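Local structure of glycoside Hydrolase (Bacteroides uniformis, 5T99) at residues D108-E113 and T131-D136; G124-G129 and K393-S398; I252-P257 and F288-I293; T429-L434 and A463-I468; A479-L484 and L488-S493. The protein is a family 2 glycoside hydrolase that probably cleaves galactose-containing oligosaccharides released from agarose, and binds the sugar mimic D-galacto-isofagomine. All coordinates share one frame; numbering follows the deposited sequence.

Contact 1 of 5, residues D108-E113 and T131-D136; sequences DGAMSE and TGFEID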
# COMPACT_ATOMS: atom_id res chain seq x y z
N ASP A 108 -10.94 -11.14 4.97
CA ASP A 108 -10.15 -9.90 5.12
C ASP A 108 -10.73 -8.69 4.36
O ASP A 108 -10.44 -7.53 4.70
CB ASP A 108 -8.71 -10.11 4.66
CG ASP A 108 -7.94 -11.07 5.53
OD1 ASP A 108 -8.34 -11.32 6.70
OD2 ASP A 108 -6.91 -11.59 5.03
N GLY A 109 -11.51 -8.96 3.32
CA GLY A 109 -12.07 -7.88 2.52
C GLY A 109 -12.93 -8.40 1.40
O GLY A 109 -12.56 -9.36 0.70
N ALA A 110 -14.09 -7.77 1.24
CA ALA A 110 -14.99 -8.05 0.15
C ALA A 110 -15.65 -6.73 -0.27
O ALA A 110 -16.35 -6.10 0.51
CB ALA A 110 -16.02 -9.07 0.58
N MET A 111 -15.41 -6.34 -1.52
CA MET A 111 -15.74 -5.02 -2.04
C MET A 111 -16.93 -5.10 -3.00
O MET A 111 -16.81 -5.72 -4.06
CB MET A 111 -14.52 -4.46 -2.78
CG MET A 111 -14.62 -3.00 -3.17
SD MET A 111 -14.58 -1.87 -1.77
CE MET A 111 -12.85 -2.00 -1.29
N SER A 112 -18.09 -4.53 -2.67
CA SER A 112 -18.50 -4.07 -1.34
C SER A 112 -19.95 -4.51 -1.18
O SER A 112 -20.47 -5.21 -2.06
CB SER A 112 -18.34 -2.55 -1.20
OG SER A 112 -18.86 -1.85 -2.31
N GLU A 113 -20.59 -4.15 -0.06
CA GLU A 113 -21.98 -4.52 0.22
C GLU A 113 -22.16 -6.02 0.17
O GLU A 113 -22.82 -6.56 -0.73
CB GLU A 113 -22.92 -3.85 -0.78
CG GLU A 113 -22.90 -2.34 -0.68
CD GLU A 113 -24.13 -1.78 0.01
OE1 GLU A 113 -24.60 -0.72 -0.46
OE2 GLU A 113 -24.63 -2.38 0.99
N THR A 131 -12.77 -3.05 5.73
CA THR A 131 -12.68 -3.78 7.00
C THR A 131 -13.05 -5.22 6.77
O THR A 131 -13.89 -5.54 5.90
CB THR A 131 -13.59 -3.18 8.09
OG1 THR A 131 -14.90 -2.95 7.58
CG2 THR A 131 -13.02 -1.86 8.58
N GLY A 132 -12.43 -6.11 7.52
CA GLY A 132 -12.72 -7.53 7.43
C GLY A 132 -13.89 -7.89 8.30
O GLY A 132 -14.33 -7.07 9.12
N PHE A 133 -14.41 -9.10 8.11
CA PHE A 133 -15.49 -9.63 8.94
C PHE A 133 -15.39 -11.15 9.04
O PHE A 133 -14.66 -11.80 8.29
CB PHE A 133 -16.88 -9.20 8.41
CG PHE A 133 -17.20 -9.72 7.03
CD1 PHE A 133 -17.94 -10.89 6.86
CD2 PHE A 133 -16.76 -9.03 5.89
CE1 PHE A 133 -18.24 -11.36 5.59
CE2 PHE A 133 -17.05 -9.51 4.63
CZ PHE A 133 -17.80 -10.67 4.47
N GLU A 134 -16.15 -11.70 9.97
CA GLU A 134 -16.09 -13.12 10.32
C GLU A 134 -17.50 -13.69 10.41
O GLU A 134 -18.37 -13.04 10.96
CB GLU A 134 -15.40 -13.26 11.67
CG GLU A 134 -14.97 -14.67 11.98
CD GLU A 134 -14.12 -14.77 13.23
OE1 GLU A 134 -14.66 -14.52 14.34
OE2 GLU A 134 -12.93 -15.14 13.09
N ILE A 135 -17.73 -14.89 9.88
CA ILE A 135 -19.01 -15.58 10.06
C ILE A 135 -18.76 -16.86 10.85
O ILE A 135 -17.76 -17.54 10.64
CB ILE A 135 -19.71 -15.90 8.72
CG1 ILE A 135 -19.05 -17.09 8.02
CG2 ILE A 135 -19.73 -14.66 7.82
CD1 ILE A 135 -19.62 -17.43 6.66
N ASP A 136 -19.67 -17.18 11.76
CA ASP A 136 -19.61 -18.44 12.50
C ASP A 136 -20.57 -19.43 11.84
O ASP A 136 -21.79 -19.25 11.90
CB ASP A 136 -19.96 -18.21 13.98
CG ASP A 136 -19.62 -19.40 14.86
OD1 ASP A 136 -19.67 -20.54 14.37
OD2 ASP A 136 -19.30 -19.20 16.05
O HOH W 1 -15.01 -6.49 3.59

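Contact 2 of 5, residues G124-G129 and K393-S398; sequences GEHPYG and KKDLTS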
# COMPACT_ATOMS: atom_id res chain seq x y z
N GLY A 124 -24.29 -13.21 7.67
CA GLY A 124 -23.32 -12.13 7.54
C GLY A 124 -23.80 -11.07 6.58
O GLY A 124 -24.41 -11.37 5.56
N GLU A 125 -23.54 -9.82 6.94
CA GLU A 125 -23.87 -8.69 6.09
C GLU A 125 -22.90 -7.55 6.41
O GLU A 125 -22.88 -7.07 7.53
CB GLU A 125 -25.31 -8.25 6.33
CG GLU A 125 -25.75 -7.07 5.46
CD GLU A 125 -27.26 -6.91 5.41
OE1 GLU A 125 -27.76 -5.83 5.79
OE2 GLU A 125 -27.94 -7.85 4.97
N HIS A 126 -22.12 -7.13 5.43
CA HIS A 126 -21.02 -6.20 5.67
C HIS A 126 -20.86 -5.17 4.55
O HIS A 126 -20.37 -5.50 3.47
CB HIS A 126 -19.72 -6.98 5.88
CG HIS A 126 -18.62 -6.17 6.47
ND1 HIS A 126 -18.45 -6.03 7.83
CD2 HIS A 126 -17.67 -5.41 5.89
CE1 HIS A 126 -17.43 -5.23 8.06
NE2 HIS A 126 -16.93 -4.84 6.90
N PRO A 127 -21.28 -3.91 4.80
CA PRO A 127 -21.20 -2.92 3.72
C PRO A 127 -19.79 -2.42 3.35
O PRO A 127 -19.50 -2.29 2.17
CB PRO A 127 -22.08 -1.76 4.23
CG PRO A 127 -22.19 -1.95 5.70
CD PRO A 127 -22.00 -3.40 5.98
N TYR A 128 -18.92 -2.15 4.34
CA TYR A 128 -17.64 -1.45 4.08
C TYR A 128 -16.57 -2.42 3.59
O TYR A 128 -16.17 -3.34 4.30
CB TYR A 128 -17.18 -0.73 5.33
CG TYR A 128 -16.08 0.31 5.14
CD1 TYR A 128 -16.11 1.22 4.09
CD2 TYR A 128 -15.02 0.40 6.06
CE1 TYR A 128 -15.11 2.18 3.93
CE2 TYR A 128 -14.02 1.35 5.91
CZ TYR A 128 -14.07 2.24 4.85
OH TYR A 128 -13.10 3.20 4.68
N GLY A 129 -16.07 -2.20 2.38
CA GLY A 129 -15.20 -3.17 1.75
C GLY A 129 -13.76 -3.27 2.23
O GLY A 129 -13.06 -4.20 1.83
N LYS A 393 -18.41 2.98 14.60
CA LYS A 393 -17.75 2.41 15.78
C LYS A 393 -17.25 1.00 15.51
O LYS A 393 -16.12 0.67 15.86
CB LYS A 393 -18.65 2.41 17.04
CG LYS A 393 -17.94 1.83 18.27
CD LYS A 393 -18.79 1.77 19.53
CE LYS A 393 -18.93 3.12 20.19
NZ LYS A 393 -19.20 2.97 21.64
N LYS A 394 -18.10 0.17 14.90
CA LYS A 394 -17.73 -1.21 14.60
C LYS A 394 -16.52 -1.29 13.65
O LYS A 394 -15.62 -2.11 13.86
CB LYS A 394 -18.90 -2.01 14.01
CG LYS A 394 -20.00 -2.36 15.00
CD LYS A 394 -20.67 -3.70 14.65
CE LYS A 394 -19.85 -4.88 15.20
NZ LYS A 394 -20.14 -6.19 14.54
N ASP A 395 -16.51 -0.45 12.61
CA ASP A 395 -15.42 -0.47 11.64
C ASP A 395 -14.10 0.08 12.19
O ASP A 395 -13.04 -0.49 11.93
CB ASP A 395 -15.81 0.24 10.33
CG ASP A 395 -16.70 -0.62 9.45
OD1 ASP A 395 -16.46 -1.85 9.40
OD2 ASP A 395 -17.65 -0.06 8.83
N LEU A 396 -14.16 1.17 12.95
CA LEU A 396 -12.95 1.72 13.52
C LEU A 396 -12.40 0.78 14.61
O LEU A 396 -11.19 0.57 14.71
CB LEU A 396 -13.17 3.11 14.09
CG LEU A 396 -11.95 3.77 14.74
CD1 LEU A 396 -10.81 3.91 13.75
CD2 LEU A 396 -12.34 5.12 15.28
N THR A 397 -13.31 0.21 15.41
CA THR A 397 -12.93 -0.80 16.37
C THR A 397 -12.28 -1.99 15.66
O THR A 397 -11.21 -2.44 16.07
CB THR A 397 -14.12 -1.25 17.23
OG1 THR A 397 -14.56 -0.15 18.04
CG2 THR A 397 -13.74 -2.45 18.16
N SER A 398 -12.89 -2.46 14.58
CA SER A 398 -12.35 -3.59 13.80
C SER A 398 -10.95 -3.30 13.23
O SER A 398 -10.09 -4.17 13.25
CB SER A 398 -13.29 -3.98 12.66
OG SER A 398 -12.75 -5.06 11.93
O HOH W 2 -19.02 -2.18 7.39

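Contact 3 of 5, residues I252-P257 and F288-I293; sequences INMLNP and FGIRKI. With EDO (1,2-ethanediol), chain D; EDO (1,2-ethanediol), chain J; EDO (1,2-ethanediol), chain E.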
# COMPACT_ATOMS: atom_id res chain seq x y z
N ILE A 252 6.64 -9.78 30.30
CA ILE A 252 7.90 -10.49 30.40
C ILE A 252 9.02 -9.58 29.92
O ILE A 252 8.84 -8.79 28.98
CB ILE A 252 7.85 -11.81 29.60
CG1 ILE A 252 9.13 -12.62 29.81
CG2 ILE A 252 7.60 -11.56 28.11
CD1 ILE A 252 9.06 -14.06 29.32
N ASN A 253 10.17 -9.68 30.59
CA ASN A 253 11.38 -8.94 30.24
C ASN A 253 12.08 -9.63 29.07
O ASN A 253 12.15 -10.87 29.02
CB ASN A 253 12.36 -8.88 31.42
CG ASN A 253 11.84 -8.09 32.61
OD1 ASN A 253 11.03 -7.16 32.48
ND2 ASN A 253 12.31 -8.45 33.79
N MET A 254 12.56 -8.83 28.12
CA MET A 254 13.46 -9.27 27.06
C MET A 254 14.75 -8.48 27.25
O MET A 254 14.77 -7.27 27.02
CB MET A 254 12.88 -8.93 25.68
CG MET A 254 11.53 -9.56 25.37
SD MET A 254 11.71 -11.31 25.08
CE MET A 254 12.31 -11.31 23.39
N LEU A 255 15.80 -9.14 27.71
CA LEU A 255 17.11 -8.49 27.86
C LEU A 255 17.81 -8.40 26.50
O LEU A 255 17.64 -9.27 25.65
CB LEU A 255 17.98 -9.22 28.90
CG LEU A 255 17.36 -9.46 30.29
CD1 LEU A 255 18.40 -10.06 31.23
CD2 LEU A 255 16.75 -8.20 30.90
N ASN A 256 18.57 -7.32 26.31
CA ASN A 256 19.31 -7.07 25.06
C ASN A 256 18.45 -7.29 23.81
O ASN A 256 18.85 -8.02 22.89
CB ASN A 256 20.56 -7.93 25.02
CG ASN A 256 21.44 -7.72 26.23
OD1 ASN A 256 21.63 -8.64 27.05
ND2 ASN A 256 21.95 -6.50 26.38
N PRO A 257 17.26 -6.66 23.77
CA PRO A 257 16.31 -6.91 22.69
C PRO A 257 16.82 -6.44 21.32
O PRO A 257 17.63 -5.52 21.24
CB PRO A 257 15.09 -6.09 23.11
CG PRO A 257 15.70 -4.95 23.86
CD PRO A 257 16.77 -5.60 24.67
N PHE A 288 5.12 -9.35 15.94
CA PHE A 288 5.29 -8.06 16.62
C PHE A 288 6.73 -7.60 16.60
O PHE A 288 7.64 -8.39 16.35
CB PHE A 288 4.75 -8.12 18.05
CG PHE A 288 5.66 -8.84 19.03
CD1 PHE A 288 6.63 -8.14 19.74
CD2 PHE A 288 5.54 -10.21 19.23
CE1 PHE A 288 7.47 -8.80 20.63
CE2 PHE A 288 6.38 -10.87 20.12
CZ PHE A 288 7.34 -10.16 20.83
N GLY A 289 6.92 -6.31 16.86
CA GLY A 289 8.23 -5.69 16.97
C GLY A 289 8.38 -4.92 18.27
O GLY A 289 7.39 -4.65 18.97
N ILE A 290 9.63 -4.57 18.57
CA ILE A 290 9.98 -3.87 19.79
C ILE A 290 10.55 -2.50 19.45
O ILE A 290 11.71 -2.36 19.04
CB ILE A 290 10.98 -4.70 20.64
CG1 ILE A 290 10.40 -6.09 20.93
CG2 ILE A 290 11.33 -3.96 21.93
CD1 ILE A 290 11.24 -6.97 21.84
N ARG A 291 9.71 -1.48 19.62
CA ARG A 291 10.11 -0.09 19.41
C ARG A 291 9.21 0.78 20.26
O ARG A 291 8.06 0.41 20.53
CB ARG A 291 10.05 0.30 17.91
CG ARG A 291 8.73 0.86 17.36
CD ARG A 291 7.67 -0.20 17.24
NE ARG A 291 6.37 0.33 16.80
CZ ARG A 291 5.40 0.79 17.61
NH1 ARG A 291 4.26 1.21 17.07
NH2 ARG A 291 5.54 0.85 18.94
N LYS A 292 9.75 1.92 20.68
CA LYS A 292 8.98 2.94 21.37
C LYS A 292 8.72 4.11 20.43
O LYS A 292 9.52 4.41 19.53
CB LYS A 292 9.66 3.43 22.67
CG LYS A 292 11.02 4.10 22.51
CD LYS A 292 11.66 4.36 23.87
CE LYS A 292 13.08 4.92 23.77
NZ LYS A 292 13.96 4.47 24.88
N ILE A 293 7.56 4.74 20.62
CA ILE A 293 7.20 5.94 19.89
C ILE A 293 6.72 7.00 20.87
O ILE A 293 6.21 6.70 21.94
CB ILE A 293 6.14 5.70 18.78
CG1 ILE A 293 4.88 5.03 19.33
CG2 ILE A 293 6.76 4.90 17.64
CD1 ILE A 293 3.66 5.27 18.48
C1 EDO D . 16.03 -12.26 24.97
O1 EDO D . 15.70 -10.91 24.61
C2 EDO D . 15.31 -12.72 26.23
O2 EDO D . 15.87 -12.15 27.43
C1 EDO J . 3.22 -2.92 19.13
O1 EDO J . 1.83 -3.12 19.47
C2 EDO J . 4.02 -4.24 19.10
O2 EDO J . 4.53 -4.55 17.79
C1 EDO E . 21.01 -12.07 24.02
O1 EDO E . 19.74 -12.69 23.78
C2 EDO E . 21.41 -12.23 25.49
O2 EDO E . 20.61 -11.40 26.35

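Contact 4 of 5, residues T429-L434 and A463-I468; sequences TVAKYL and AQQVDI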
# COMPACT_ATOMS: atom_id res chain seq x y z
N THR A 429 -17.49 17.42 17.16
CA THR A 429 -18.05 16.32 17.96
C THR A 429 -17.86 14.95 17.31
O THR A 429 -17.65 13.95 18.01
CB THR A 429 -19.54 16.53 18.30
OG1 THR A 429 -20.33 16.44 17.11
CG2 THR A 429 -19.75 17.90 18.98
N VAL A 430 -17.92 14.91 15.99
CA VAL A 430 -17.72 13.67 15.25
C VAL A 430 -16.24 13.30 15.32
O VAL A 430 -15.90 12.14 15.54
CB VAL A 430 -18.24 13.76 13.79
CG1 VAL A 430 -18.12 12.42 13.08
CG2 VAL A 430 -19.69 14.23 13.74
N ALA A 431 -15.35 14.29 15.19
CA ALA A 431 -13.93 14.06 15.38
C ALA A 431 -13.59 13.53 16.79
O ALA A 431 -12.82 12.56 16.93
CB ALA A 431 -13.14 15.33 15.11
N LYS A 432 -14.14 14.16 17.82
CA LYS A 432 -13.94 13.69 19.20
C LYS A 432 -14.41 12.22 19.37
O LYS A 432 -13.69 11.39 19.93
CB LYS A 432 -14.67 14.59 20.20
CG LYS A 432 -14.33 14.32 21.65
CD LYS A 432 -15.17 15.17 22.58
CE LYS A 432 -14.84 14.92 24.04
NZ LYS A 432 -15.17 13.52 24.45
N TYR A 433 -15.60 11.93 18.87
CA TYR A 433 -16.19 10.60 18.92
C TYR A 433 -15.23 9.52 18.41
O TYR A 433 -15.02 8.50 19.07
CB TYR A 433 -17.52 10.62 18.13
CG TYR A 433 -18.09 9.28 17.75
CD1 TYR A 433 -18.59 8.40 18.71
CD2 TYR A 433 -18.16 8.90 16.42
CE1 TYR A 433 -19.13 7.17 18.34
CE2 TYR A 433 -18.69 7.67 16.05
CZ TYR A 433 -19.17 6.81 17.01
OH TYR A 433 -19.71 5.61 16.61
N LEU A 434 -14.64 9.77 17.24
CA LEU A 434 -13.69 8.83 16.64
C LEU A 434 -12.36 8.82 17.37
O LEU A 434 -11.77 7.76 17.55
CB LEU A 434 -13.45 9.16 15.16
CG LEU A 434 -14.69 9.03 14.27
CD1 LEU A 434 -14.44 9.65 12.91
CD2 LEU A 434 -15.13 7.57 14.15
N ALA A 463 -9.34 20.24 14.90
CA ALA A 463 -7.91 19.87 14.95
C ALA A 463 -7.41 19.52 16.37
O ALA A 463 -6.51 18.69 16.53
CB ALA A 463 -7.07 20.99 14.36
N GLN A 464 -8.03 20.13 17.38
CA GLN A 464 -7.67 19.90 18.77
C GLN A 464 -8.20 18.57 19.34
O GLN A 464 -7.80 18.18 20.43
CB GLN A 464 -8.18 21.07 19.62
CG GLN A 464 -7.52 22.43 19.35
CD GLN A 464 -8.02 23.15 18.09
OE1 GLN A 464 -9.01 22.74 17.47
NE2 GLN A 464 -7.33 24.21 17.72
N GLN A 465 -9.09 17.89 18.63
CA GLN A 465 -9.70 16.65 19.12
C GLN A 465 -8.88 15.40 18.82
O GLN A 465 -9.17 14.35 19.35
CB GLN A 465 -11.08 16.46 18.49
CG GLN A 465 -12.04 17.61 18.73
CD GLN A 465 -12.26 17.91 20.20
OE1 GLN A 465 -12.33 17.01 21.05
NE2 GLN A 465 -12.36 19.18 20.52
N VAL A 466 -7.90 15.51 17.94
CA VAL A 466 -6.96 14.42 17.67
C VAL A 466 -5.64 14.82 18.29
O VAL A 466 -5.43 15.99 18.64
CB VAL A 466 -6.79 14.09 16.16
CG1 VAL A 466 -8.04 13.42 15.64
CG2 VAL A 466 -6.48 15.33 15.32
N ASP A 467 -4.76 13.84 18.44
CA ASP A 467 -3.45 14.05 19.05
C ASP A 467 -2.50 14.87 18.15
O ASP A 467 -1.72 15.69 18.65
CB ASP A 467 -2.81 12.70 19.42
CG ASP A 467 -3.57 11.96 20.51
OD1 ASP A 467 -3.86 12.55 21.57
OD2 ASP A 467 -3.85 10.76 20.31
N ILE A 468 -2.54 14.61 16.84
CA ILE A 468 -1.61 15.23 15.89
C ILE A 468 -2.42 15.67 14.66
O ILE A 468 -3.14 14.86 14.07
CB ILE A 468 -0.47 14.28 15.46
CG1 ILE A 468 0.32 13.76 16.68
CG2 ILE A 468 0.49 14.99 14.52
CD1 ILE A 468 1.23 12.59 16.39

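Contact 5 of 5, residues A479-L484 and L488-S493; sequences AEVQRL and LPLYGS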
# COMPACT_ATOMS: atom_id res chain seq x y z
N ALA A 479 3.60 28.52 8.81
CA ALA A 479 4.04 29.50 9.79
C ALA A 479 2.86 30.08 10.58
O ALA A 479 2.92 30.16 11.81
CB ALA A 479 4.83 30.62 9.11
N GLU A 480 1.80 30.47 9.88
CA GLU A 480 0.64 31.11 10.52
C GLU A 480 -0.08 30.18 11.51
O GLU A 480 -0.44 30.61 12.60
CB GLU A 480 -0.34 31.66 9.47
CG GLU A 480 -1.62 32.23 10.06
CD GLU A 480 -2.54 32.86 9.02
OE1 GLU A 480 -3.52 32.20 8.62
OE2 GLU A 480 -2.29 34.01 8.63
N VAL A 481 -0.30 28.91 11.14
CA VAL A 481 -1.01 27.98 12.02
C VAL A 481 -0.25 27.71 13.32
O VAL A 481 -0.87 27.49 14.34
CB VAL A 481 -1.39 26.66 11.33
CG1 VAL A 481 -0.19 25.72 11.19
CG2 VAL A 481 -2.54 25.97 12.07
N GLN A 482 1.09 27.75 13.25
CA GLN A 482 1.95 27.65 14.45
C GLN A 482 1.88 28.89 15.36
O GLN A 482 2.00 28.76 16.58
CB GLN A 482 3.41 27.37 14.06
CG GLN A 482 3.64 26.03 13.39
CD GLN A 482 5.07 25.87 12.87
OE1 GLN A 482 5.96 25.42 13.60
NE2 GLN A 482 5.29 26.22 11.60
N ARG A 483 1.72 30.08 14.78
CA ARG A 483 1.47 31.30 15.56
C ARG A 483 0.13 31.22 16.30
O ARG A 483 0.05 31.51 17.50
CB ARG A 483 1.44 32.55 14.66
CG ARG A 483 2.76 33.26 14.49
CD ARG A 483 2.56 34.64 13.85
NE ARG A 483 1.95 34.60 12.51
CZ ARG A 483 2.58 34.25 11.37
NH1 ARG A 483 3.86 33.87 11.37
NH2 ARG A 483 1.91 34.25 10.21
N LEU A 484 -0.92 30.85 15.56
CA LEU A 484 -2.28 30.85 16.08
C LEU A 484 -2.56 29.69 17.04
O LEU A 484 -3.33 29.84 17.99
CB LEU A 484 -3.30 30.84 14.93
CG LEU A 484 -3.27 32.03 13.96
CD1 LEU A 484 -4.20 31.83 12.77
CD2 LEU A 484 -3.59 33.33 14.68
N LEU A 488 -0.37 22.67 18.93
CA LEU A 488 -0.72 21.52 18.08
C LEU A 488 0.55 20.88 17.47
O LEU A 488 1.36 21.58 16.87
CB LEU A 488 -1.64 21.94 16.94
CG LEU A 488 -2.99 22.50 17.34
CD1 LEU A 488 -3.70 22.98 16.08
CD2 LEU A 488 -3.81 21.45 18.08
N PRO A 489 0.71 19.55 17.62
CA PRO A 489 1.71 18.85 16.80
C PRO A 489 1.20 18.76 15.36
O PRO A 489 -0.01 18.52 15.16
CB PRO A 489 1.80 17.46 17.44
CG PRO A 489 1.10 17.56 18.76
CD PRO A 489 0.06 18.63 18.58
N LEU A 490 2.10 18.94 14.39
CA LEU A 490 1.73 19.14 12.98
C LEU A 490 2.60 18.36 12.00
O LEU A 490 3.77 18.09 12.26
CB LEU A 490 1.79 20.63 12.62
CG LEU A 490 0.74 21.52 13.28
CD1 LEU A 490 1.21 22.96 13.37
CD2 LEU A 490 -0.58 21.46 12.53
N TYR A 491 1.99 17.99 10.88
CA TYR A 491 2.72 17.45 9.74
C TYR A 491 1.89 17.70 8.48
O TYR A 491 0.73 18.06 8.56
CB TYR A 491 3.03 15.95 9.92
CG TYR A 491 1.81 15.07 9.88
CD1 TYR A 491 1.49 14.33 8.75
CD2 TYR A 491 0.97 15.00 10.97
CE1 TYR A 491 0.35 13.54 8.72
CE2 TYR A 491 -0.17 14.22 10.94
CZ TYR A 491 -0.48 13.50 9.81
OH TYR A 491 -1.62 12.73 9.80
N GLY A 492 2.51 17.51 7.32
CA GLY A 492 1.80 17.61 6.05
C GLY A 492 1.21 16.26 5.72
O GLY A 492 1.92 15.37 5.23
N SER A 493 -0.08 16.09 5.97
CA SER A 493 -0.74 14.80 5.71
C SER A 493 -0.93 14.50 4.22
O SER A 493 -1.08 13.34 3.85
CB SER A 493 -2.06 14.68 6.46
OG SER A 493 -2.78 15.90 6.46

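Contact 1 of 5, residues D108-E113 and T131-D136
Asp108 and Gly132 bring their backbones within 4.2 Å, CA to CA, where the loop following strand 102-107 passes the start of strand 133-136, its antiparallel neighbour. The closest backbone approach is that of Asp108 O to the bare CA of Gly132, at 3.6 Å, a direct contact. Farther along the loop the methyl group Ala110 CB meets Phe133 CE2 at 4.2 Å, at the edge of the ring and near its plane. The phenyl group gets there because CG sits between the backbone N and the carbonyl carbon (chi1 63°), which swings the ring toward the loop. The ring is also stacked with those of Phe107 and His126 within the sugar-binding domain. A water lies in the plane of the same ring, beyond its edge; it accepts from Ala110 N at 2.8 Å and lies 2.7 Å from Thr131 O, to which it probably donates, though other acceptors compete for its protons. Asp108 OD2 is hydrogen-bonded to Trp173 NE1. Polar joining of the two backbones thus passes through a water, while direct contact is van der Waals, through a carbonyl oxygen on CA and a methyl on a ring edge, which implies packing in place of continued strand pairing.

Contact 2 of 5, residues G124-G129 and K393-S398
His126 and Tyr128 both carry CG anti to the backbone N (chi1 -165° in each), and Asp395 carries its CG beside the backbone N; together these torsions bring two rings up to one carboxylate. Each oxygen of Asp395 has its own neighbour. Asp395 OD1 lies 3.8 Å from His126 CE1, the imidazole and carboxylate planes standing 75° apart as the two side chains run antiparallel alongside one another. Asp395 OD2 approaches the base of the tyrosine, 3.6 Å from Tyr128 CB and 3.8 Å from Tyr128 CD2, with the ring and carboxylate planes inclined at 49°. A water completes the junction: it accepts from Tyr128 N at 3.1 Å, donates to Asp395 OD2 at 2.9 Å, and rests over one face of the imidazole, toward its rim. The contact joins two domains of the family 2 architecture, the end of strand 121-126 in the sugar-binding domain and helix 388-403 of the TIM barrel. The Thr131 hydroxyl is probably hydrogen-bonded to both His126 NE2 and Asp395 OD1, linking the two groups, whereas Tyr384 OH is bonded to Asp395 OD2. With partners on both oxygens, the buried carboxylate is fixed in rotation, and these hydrogen bonds probably stabilise its negative charge. Tyr128 OH is bonded to Ala371 O, anchoring the far end of the ring to a barrel loop, and the tyrosine side chain lies about 12 Å from the bound D-galacto-isofagomine.

Contact 3 of 5, residues I252-P257 and F288-I293
Ile290 CD1 is the atom on which this contact turns, lying 4.1 Å from Pro257 CB and 4.4 Å from Met254 CG. The isoleucine presents that methyl by an extended branch, CG1 beside the backbone N and CD1 carried straight on (chi2 -176°). Met254 CG, anti to the carbonyl carbon (chi1 -59°), faces the isoleucine; bends at chi2 and chi3 then turn SD and CE. The meeting is purely apolar and connects the end of strand 245-255 with the linker after strand 279-288; these are edge strands of different antiparallel sheets, in the immunoglobulin-like beta-sandwich domain expected of family 2 enzymes. Around these three side chains, Val201, Val231 and Ile223 cover Met254, and Ala199 touches Ile290; the backbone of Ile290 is also bonded to that of Trp260. Ethanediol molecules, probably from the crystallisation liquor, occupy the periphery. One accepts from Leu255 N at 3.0 Å through O2 and donates to Leu255 O at 2.7 Å through O1, and another accepts from Gly289 N at 3.1 Å through O2.

Contact 4 of 5, residues T429-L434 and A463-I468
Ala431 is the first residue of segment 429-434 to meet its partner closely, its methyl packing on Gln465 CB at 4.1 Å where the loop 463-468 comes near helix 427-441. At Lys432, the next residue, the backbones come to 5.2 Å between the CA atoms of Lys432 and Gln465. Here the contact reaches past the side chains: Gln465 CB lies 3.9 Å from Lys432 N. The lysine then runs out obliquely across the glutamine, its CG anti to the backbone N (chi1 -170°), and the aliphatic stem passes the amide oxygen, with Lys432 CG 3.4 Å and Lys432 CB 3.5 Å from Gln465 OE1. Gln465 is bent at chi2 (-57°), which folds its amide back over this stem. Lys432 NZ forms a salt bridge with Asp436 one turn farther along the helix, and Gln465 NE2 bonds to Asn461 O. Farther on, Leu434 packs on Leu396 of helix 388-403 and Ile414 of strand 409-416, in the layer between helices and strands of the TIM barrel. The contact thereby packs a barrel helix against the loop leading into strand 468-472. Its chemistry implies a fit resting on van der Waals contact, while the polar ends of both side chains bond to other partners.

Contact 5 of 5, residues A479-L484 and L488-S493
Leu490 CD1 and Val481 CG1, 3.8 Å apart, form the tight part of this contact. Valine and leucine meet tip to tip, each with its CB directed at the other segment. In Val481, CG1 takes the position between the backbone N and the carbonyl carbon (chi1 77°), bringing that methyl to the leucine, while Leu490 sends its own branch forward with CG beside the backbone N (chi1 -68°). The neighbours around this pair are mainly apolar: Phe458 touches both residues, Met471 covers Val481, and Phe547 and Ala469 lie against Leu490. The other side is looser and more polar. Gln482, only partly buried, passes the leucine at a slant and touches it through the methylene alone, Gln482 CG lying 3.9 Å from Leu490 CD1; beyond that atom the chain extends past the contact, and its amide is held by Tyr478 O, with a weak additional bond to Asn544. Farther round the helix, Arg483 and Leu484 are exposed. The arrangement belongs to a beta-alpha-beta unit of the TIM barrel, in which helix 478-484 connects the parallel strands 468-472 and 490-495 and lays its buried face over them. Backbones stay well apart, 7.6 Å between the CA atoms of Gln482 and Leu488, and side chains bridge the gap. Such chemistry implies that helix and strand are held here by apolar burial, with the amide of Gln482 directed to partners beyond the pair.

How the contacts relate
The five contacts follow the family 2 chain from its sugar-binding domain into the TIM barrel. Contacts 1 and 2 alternate along the sequence and touch, their centres 8 Å apart; strands 121-126 and 133-136 are successive, and contact 2 reaches across to the barrel. Contact 3 falls within the long sequence interval that contact 2 spans, yet lies about 32 Å from it, centre to centre, in the intervening domain. Contacts 4 and 5 come later in the barrel, 16 Å apart between centres, and touch around strands 468-472 and 490-495. Helices 388-403 and 427-441 link contact 2 to contact 4, so interdomain and barrel packing are physically continuous.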